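Local coordinates for Nitrate/nitrite sensor protein NarX (Escherichia coli K12, PDB 3EZI) that senses nitrate and nitrite through this periplasmic sensor domain and signals nitrate availability to the regulator NarL and that of both ions to NarP, at residues 41-44 with 45-49; 63-67 with 68-72. All coordinates share one frame; numbering follows the deposited sequence.

Contact 1: residues 41-44 with 45-49; sequences FSAE and LTRAA
Arg47 reaches back one turn to Glu44 and holds a single carboxylate oxygen side-on with two nitrogens: NH2 of Arg47 lies 3.0 Å from OE1 of Glu44, and NE of Arg47 lies 3.2 Å from the same OE1. NH2 takes the anti lone pair, while NE comes from the syn side, 32° out of the carboxylate plane; both bonds are bent at the hydrogen. The two flat groups are turned 53° from each other. With CG of Glu44 anti to the backbone N (chi1 -178°) and the chain bent at chi2, the acid folds round into the path of the arginine, which is itself bent at chi3. One face of the guanidinium rests over the carbonyl oxygen of Ala43. The other carboxylate oxygen, OE2, has its own salt bridge to Arg51, one turn further on, so the acid sits between two arginines, an arrangement likely to favour its ionised form.

This is the first turn of helix 43-52, and Ser42 is its N-cap. Its OG receives only weak bonds, from Leu45 N at 3.5 Å and from Glu44 N. The regular turns are firmer: Thr46 N bonds to Ser42 O, Arg47 N to Ala43 O, and Ala48 N to Glu44 O at 2.8 Å. OG1 of Thr46 also lies 3.1 Å from Ser42 O.

Ala43 and Arg47 lie on the exposed side, where the methyl of Ala43 is 3.7 Å from NH1 of Arg47. The tight side is made by Leu45 and Ala48, both buried against Ala5 of helix 3-22 and Phe100, while Leu45 and Ala49 touch Leu58 of helix 55-75.

Contact 2: residues 63-67 with 68-72; sequences DYWRN and ELIPA
The indole of Trp65 has Ile70 over one face: CG1 of Ile70 stands 3.8 Å from the centroid of the five-membered ring, a CH-pi contact, and comes within 3.5 Å of CE2 of Trp65. Arg66 NH1 lies at the indole edge, in its plane, and the guanidinium of Arg66 has its salt bridge to Glu37 of helix 30-40. The phenol of Tyr64 carries CB of Glu68 over one face, 4.2 Å from the ring centroid, and the carboxylate of Glu68 hangs beside the same ring, with OE1 of Glu68 3.4 Å from CE1 of Tyr64. CB of Leu69 approaches that ring obliquely.

Helix 55-75 belongs to the antiparallel bundle of this periplasmic sensor domain, and here it widens into a pi-type turn. Tyr64 O accepts from both Glu68 N and Leu69 N, which come from opposite faces of its carbonyl plane, and Ile70 N bonds to Trp65 O at 3.0 Å. Pro71 has no N-H to give; its CD sits 3.3 Å from Arg66 O, and the helix kinks.

With CG of Trp65 opposite the backbone N (chi1 -175°), the indole lies beside Ile70 and against Met36 and Glu37. Replacing the indole with the methyl of an alanine is likely to leave CG1 of Ile70 without its aromatic face and to open a gap beside Met36. Tyr64 OH bonds to the carbonyl oxygen of Asp85, and Leu69 packs on Val86 and Phe89 of helix 82-99.

Contact 1 comes first along the chain, at the start of helix 43-52, and contact 2 follows within the next helix, 55-75; their centres are about 19 Å apart. They meet where Phe41, just ahead of the capped turn, brings CE2 of its ring to 3.6 Å from NH2 of Arg66, a packing contact with an arginine that also pairs with Glu37 of helix 30-40. Helix 43-52 is the short link between helix 30-40 and helix 55-75. Contact 1 leans on helix 3-22 and contact 2 on helices 30-40 and 82-99, so together they touch all the helices of this all-helical periplasmic domain, crystallised here without ligand.

Contact 1: residues 41-44 with 45-49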
ATOM      1  N   PHE A  41       6.621   5.034  -0.691  1.00 15.86           N
ATOM      2  CA  PHE A  41       7.180   6.381  -0.554  1.00 14.94           C
ATOM      3  C   PHE A  41       7.768   6.917  -1.845  1.00 15.00           C
ATOM      4  O   PHE A  41       8.605   7.834  -1.849  1.00 18.33           O
ATOM      5  CB  PHE A  41       8.216   6.423   0.603  1.00 13.42           C
ATOM      6  CG  PHE A  41       7.614   6.152   1.957  1.00 14.65           C
ATOM      7  CD1 PHE A  41       7.130   7.204   2.741  1.00 13.85           C
ATOM      8  CD2 PHE A  41       7.480   4.846   2.417  1.00 12.32           C
ATOM      9  CE1 PHE A  41       6.519   6.967   3.954  1.00 12.01           C
ATOM     10  CE2 PHE A  41       6.863   4.567   3.642  1.00 16.42           C
ATOM     11  CZ  PHE A  41       6.373   5.630   4.424  1.00 16.49           C
ATOM     12  N   SER A  42       7.276   6.377  -2.958  1.00 15.06           N
ATOM     13  CA  SER A  42       7.690   6.761  -4.293  1.00 18.14           C
ATOM     14  C   SER A  42       7.559   8.300  -4.487  1.00 17.11           C
ATOM     15  O   SER A  42       6.515   8.876  -4.129  1.00 17.26           O
ATOM     16  CB  SER A  42       6.776   6.041  -5.312  1.00 13.71           C
ATOM     17  OG  SER A  42       6.863   6.653  -6.611  1.00 23.59           O
ATOM     18  N   ALA A  43       8.575   8.945  -5.049  1.00 14.84           N
ATOM     19  CA  ALA A  43       8.503  10.401  -5.268  1.00 16.69           C
ATOM     20  C   ALA A  43       7.313  10.802  -6.173  1.00 18.55           C
ATOM     21  O   ALA A  43       6.667  11.832  -5.974  1.00 18.09           O
ATOM     22  CB  ALA A  43       9.806  10.916  -5.873  1.00 19.20           C
ATOM     23  N   GLU A  44       7.017   9.984  -7.170  1.00 21.65           N
ATOM     24  CA  GLU A  44       5.898  10.286  -8.070  1.00 22.66           C
ATOM     25  C   GLU A  44       4.536  10.139  -7.390  1.00 24.96           C
ATOM     26  O   GLU A  44       3.605  10.939  -7.622  1.00 23.33           O
ATOM     27  CB  GLU A  44       5.977   9.381  -9.301  1.00 27.70           C
ATOM     28  CG  GLU A  44       4.867   9.634 -10.360  1.00 26.51           C
ATOM     29  CD  GLU A  44       4.782  11.092 -10.870  1.00 31.55           C
ATOM     30  OE1 GLU A  44       5.789  11.838 -10.856  1.00 32.17           O
ATOM     31  OE2 GLU A  44       3.677  11.493 -11.318  1.00 30.98           O
ATOM     32  N   LEU A  45       4.385   9.118  -6.556  1.00 23.96           N
ATOM     33  CA  LEU A  45       3.128   8.968  -5.878  1.00 25.85           C
ATOM     34  C   LEU A  45       2.901  10.263  -5.119  1.00 25.86           C
ATOM     35  O   LEU A  45       1.802  10.829  -5.135  1.00 24.50           O
ATOM     36  CB  LEU A  45       3.181   7.773  -4.929  1.00 25.67           C
ATOM     37  CG  LEU A  45       1.905   7.150  -4.403  1.00 25.24           C
ATOM     38  CD1 LEU A  45       0.768   7.064  -5.463  1.00 24.22           C
ATOM     39  CD2 LEU A  45       2.274   5.778  -3.905  1.00 18.16           C
ATOM     40  N   THR A  46       3.966  10.755  -4.488  1.00 22.70           N
ATOM     41  CA  THR A  46       3.889  11.982  -3.723  1.00 22.72           C
ATOM     42  C   THR A  46       3.592  13.234  -4.559  1.00 20.79           C
ATOM     43  O   THR A  46       2.731  14.055  -4.189  1.00 18.96           O
ATOM     44  CB  THR A  46       5.183  12.205  -2.926  1.00 27.13           C
ATOM     45  OG1 THR A  46       5.459  11.038  -2.135  1.00 27.79           O
ATOM     46  CG2 THR A  46       5.039  13.422  -2.018  1.00 21.39           C
ATOM     47  N   ARG A  47       4.296  13.396  -5.673  1.00 19.59           N
ATOM     48  CA  ARG A  47       4.060  14.567  -6.497  1.00 20.18           C
ATOM     49  C   ARG A  47       2.627  14.535  -7.015  1.00 19.63           C
ATOM     50  O   ARG A  47       1.933  15.557  -6.987  1.00 19.79           O
ATOM     51  CB  ARG A  47       5.029  14.645  -7.670  1.00 24.68           C
ATOM     52  CG  ARG A  47       6.450  15.112  -7.299  1.00 26.76           C
ATOM     53  CD  ARG A  47       7.295  15.332  -8.553  1.00 27.73           C
ATOM     54  NE  ARG A  47       7.476  14.110  -9.344  1.00 33.26           N
ATOM     55  CZ  ARG A  47       8.546  13.316  -9.281  1.00 26.83           C
ATOM     56  NH1 ARG A  47       9.543  13.603  -8.467  1.00 26.95           N
ATOM     57  NH2 ARG A  47       8.609  12.234 -10.039  1.00 33.84           N
ATOM     58  N   ALA A  48       2.168  13.374  -7.465  1.00 15.77           N
ATOM     59  CA  ALA A  48       0.786  13.292  -7.958  1.00 18.91           C
ATOM     60  C   ALA A  48      -0.239  13.609  -6.868  1.00 20.22           C
ATOM     61  O   ALA A  48      -1.288  14.266  -7.125  1.00 18.14           O
ATOM     62  CB  ALA A  48       0.530  11.863  -8.560  1.00 18.46           C
ATOM     63  N   ALA A  49       0.027  13.164  -5.639  1.00 18.99           N
ATOM     64  CA  ALA A  49      -0.924  13.406  -4.559  1.00 21.52           C
ATOM     65  C   ALA A  49      -0.945  14.907  -4.316  1.00 21.51           C
ATOM     66  O   ALA A  49      -2.009  15.497  -4.115  1.00 21.33           O
ATOM     67  CB  ALA A  49      -0.504  12.642  -3.263  1.00 17.21           C
TER

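Contact 2: residues 63-67 with 68-72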
ATOM      1  N   ASP A  63       1.040   5.913   6.843  1.00 10.35           N
ATOM      2  CA  ASP A  63       0.990   5.734   8.304  1.00 12.29           C
ATOM      3  C   ASP A  63       0.361   4.388   8.657  1.00 14.85           C
ATOM      4  O   ASP A  63       0.854   3.700   9.557  1.00 12.41           O
ATOM      5  CB  ASP A  63       0.152   6.842   8.995  1.00 12.92           C
ATOM      6  CG  ASP A  63       0.814   8.198   8.963  1.00 20.85           C
ATOM      7  OD1 ASP A  63       2.023   8.285   8.620  1.00 20.08           O
ATOM      8  OD2 ASP A  63       0.081   9.182   9.295  1.00 19.66           O
ATOM      9  N   TYR A  64      -0.733   4.021   7.970  1.00 13.64           N
ATOM     10  CA  TYR A  64      -1.387   2.735   8.238  1.00 13.44           C
ATOM     11  C   TYR A  64      -0.427   1.588   7.873  1.00 12.29           C
ATOM     12  O   TYR A  64      -0.269   0.607   8.617  1.00 11.48           O
ATOM     13  CB  TYR A  64      -2.689   2.646   7.422  1.00 15.66           C
ATOM     14  CG  TYR A  64      -3.454   1.347   7.613  1.00 16.01           C
ATOM     15  CD1 TYR A  64      -4.335   1.195   8.678  1.00 12.01           C
ATOM     16  CD2 TYR A  64      -3.308   0.292   6.719  1.00 19.76           C
ATOM     17  CE1 TYR A  64      -5.065   0.032   8.845  1.00 15.52           C
ATOM     18  CE2 TYR A  64      -4.028  -0.883   6.878  1.00 16.71           C
ATOM     19  CZ  TYR A  64      -4.906  -0.996   7.947  1.00 21.55           C
ATOM     20  OH  TYR A  64      -5.650  -2.153   8.099  1.00 22.94           O
ATOM     21  N   TRP A  65       0.222   1.703   6.721  1.00 11.87           N
ATOM     22  CA  TRP A  65       1.163   0.667   6.322  1.00 10.18           C
ATOM     23  C   TRP A  65       2.231   0.426   7.420  1.00 10.76           C
ATOM     24  O   TRP A  65       2.503  -0.708   7.828  1.00 12.59           O
ATOM     25  CB  TRP A  65       1.850   1.120   5.022  1.00 12.29           C
ATOM     26  CG  TRP A  65       2.777   0.088   4.424  1.00 12.95           C
ATOM     27  CD1 TRP A  65       2.424  -1.013   3.667  1.00 14.78           C
ATOM     28  CD2 TRP A  65       4.196   0.028   4.591  1.00 15.23           C
ATOM     29  NE1 TRP A  65       3.560  -1.756   3.364  1.00 17.45           N
ATOM     30  CE2 TRP A  65       4.652  -1.144   3.927  1.00 14.23           C
ATOM     31  CE3 TRP A  65       5.131   0.851   5.243  1.00 15.26           C
ATOM     32  CZ2 TRP A  65       6.006  -1.510   3.904  1.00 15.09           C
ATOM     33  CZ3 TRP A  65       6.473   0.488   5.218  1.00 16.09           C
ATOM     34  CH2 TRP A  65       6.897  -0.687   4.557  1.00 16.11           C
ATOM     35  N   ARG A  66       2.887   1.495   7.852  1.00 12.38           N
ATOM     36  CA  ARG A  66       3.947   1.362   8.857  1.00 12.05           C
ATOM     37  C   ARG A  66       3.508   1.014  10.285  1.00 14.66           C
ATOM     38  O   ARG A  66       4.163   0.226  10.979  1.00 13.66           O
ATOM     39  CB  ARG A  66       4.763   2.671   8.940  1.00 15.78           C
ATOM     40  CG  ARG A  66       6.205   2.522   8.470  1.00 25.77           C
ATOM     41  CD  ARG A  66       7.029   3.755   8.757  1.00 26.74           C
ATOM     42  NE  ARG A  66       7.841   4.196   7.616  1.00 24.70           N
ATOM     43  CZ  ARG A  66       8.827   3.502   7.063  1.00 20.18           C
ATOM     44  NH1 ARG A  66       9.159   2.312   7.522  1.00 22.43           N
ATOM     45  NH2 ARG A  66       9.483   4.029   6.041  1.00 19.15           N
ATOM     46  N   ASN A  67       2.408   1.616  10.732  1.00 12.27           N
ATOM     47  CA  ASN A  67       1.976   1.442  12.118  1.00 14.27           C
ATOM     48  C   ASN A  67       0.957   0.369  12.401  1.00 13.17           C
ATOM     49  O   ASN A  67       0.754  -0.006  13.558  1.00 14.77           O
ATOM     50  CB  ASN A  67       1.441   2.777  12.634  1.00 15.71           C
ATOM     51  CG  ASN A  67       2.432   3.908  12.457  1.00 19.94           C
ATOM     52  OD1 ASN A  67       3.632   3.675  12.373  1.00 24.46           O
ATOM     53  ND2 ASN A  67       1.934   5.131  12.421  1.00 18.48           N
ATOM     54  N   GLU A  68       0.301  -0.155  11.368  1.00 13.01           N
ATOM     55  CA  GLU A  68      -0.719  -1.161  11.600  1.00 12.06           C
ATOM     56  C   GLU A  68      -0.585  -2.417  10.759  1.00 12.77           C
ATOM     57  O   GLU A  68      -0.637  -3.557  11.263  1.00 13.29           O
ATOM     58  CB  GLU A  68      -2.124  -0.516  11.393  1.00 17.56           C
ATOM     59  CG  GLU A  68      -2.499   0.491  12.530  1.00 22.31           C
ATOM     60  CD  GLU A  68      -3.791   1.304  12.294  1.00 21.97           C
ATOM     61  OE1 GLU A  68      -4.851   0.711  12.167  1.00 26.91           O
ATOM     62  OE2 GLU A  68      -3.730   2.549  12.224  1.00 31.55           O
ATOM     63  N   LEU A  69      -0.434  -2.226   9.454  1.00 11.91           N
ATOM     64  CA  LEU A  69      -0.408  -3.377   8.533  1.00 13.57           C
ATOM     65  C   LEU A  69       0.866  -4.222   8.622  1.00 13.30           C
ATOM     66  O   LEU A  69       0.804  -5.438   8.812  1.00 15.20           O
ATOM     67  CB  LEU A  69      -0.634  -2.912   7.078  1.00 13.37           C
ATOM     68  CG  LEU A  69      -0.647  -4.063   6.055  1.00 11.24           C
ATOM     69  CD1 LEU A  69      -1.831  -4.984   6.327  1.00 16.40           C
ATOM     70  CD2 LEU A  69      -0.697  -3.486   4.645  1.00 15.21           C
ATOM     71  N   ILE A  70       2.034  -3.604   8.472  1.00 12.13           N
ATOM     72  CA  ILE A  70       3.238  -4.404   8.582  1.00 13.81           C
ATOM     73  C   ILE A  70       3.361  -5.057   9.994  1.00 14.57           C
ATOM     74  O   ILE A  70       3.719  -6.259  10.097  1.00 14.41           O
ATOM     75  CB  ILE A  70       4.463  -3.564   8.177  1.00 13.89           C
ATOM     76  CG1 ILE A  70       4.393  -3.260   6.665  1.00 15.28           C
ATOM     77  CG2 ILE A  70       5.739  -4.290   8.565  1.00 16.64           C
ATOM     78  CD1 ILE A  70       4.617  -4.522   5.745  1.00 15.22           C
ATOM     79  N   PRO A  71       3.088  -4.308  11.085  1.00 12.52           N
ATOM     80  CA  PRO A  71       3.187  -4.925  12.427  1.00 13.52           C
ATOM     81  C   PRO A  71       2.285  -6.171  12.551  1.00 16.31           C
ATOM     82  O   PRO A  71       2.704  -7.218  13.076  1.00 17.14           O
ATOM     83  CB  PRO A  71       2.765  -3.801  13.361  1.00 13.81           C
ATOM     84  CG  PRO A  71       3.303  -2.562  12.673  1.00 12.64           C
ATOM     85  CD  PRO A  71       3.022  -2.826  11.185  1.00 13.99           C
ATOM     86  N   ALA A  72       1.060  -6.065  12.049  1.00 14.50           N
ATOM     87  CA  ALA A  72       0.132  -7.188  12.082  1.00 15.58           C
ATOM     88  C   ALA A  72       0.609  -8.359  11.195  1.00 17.75           C
ATOM     89  O   ALA A  72       0.478  -9.540  11.580  1.00 18.23           O
ATOM     90  CB  ALA A  72      -1.267  -6.713  11.656  1.00 16.05           C
TER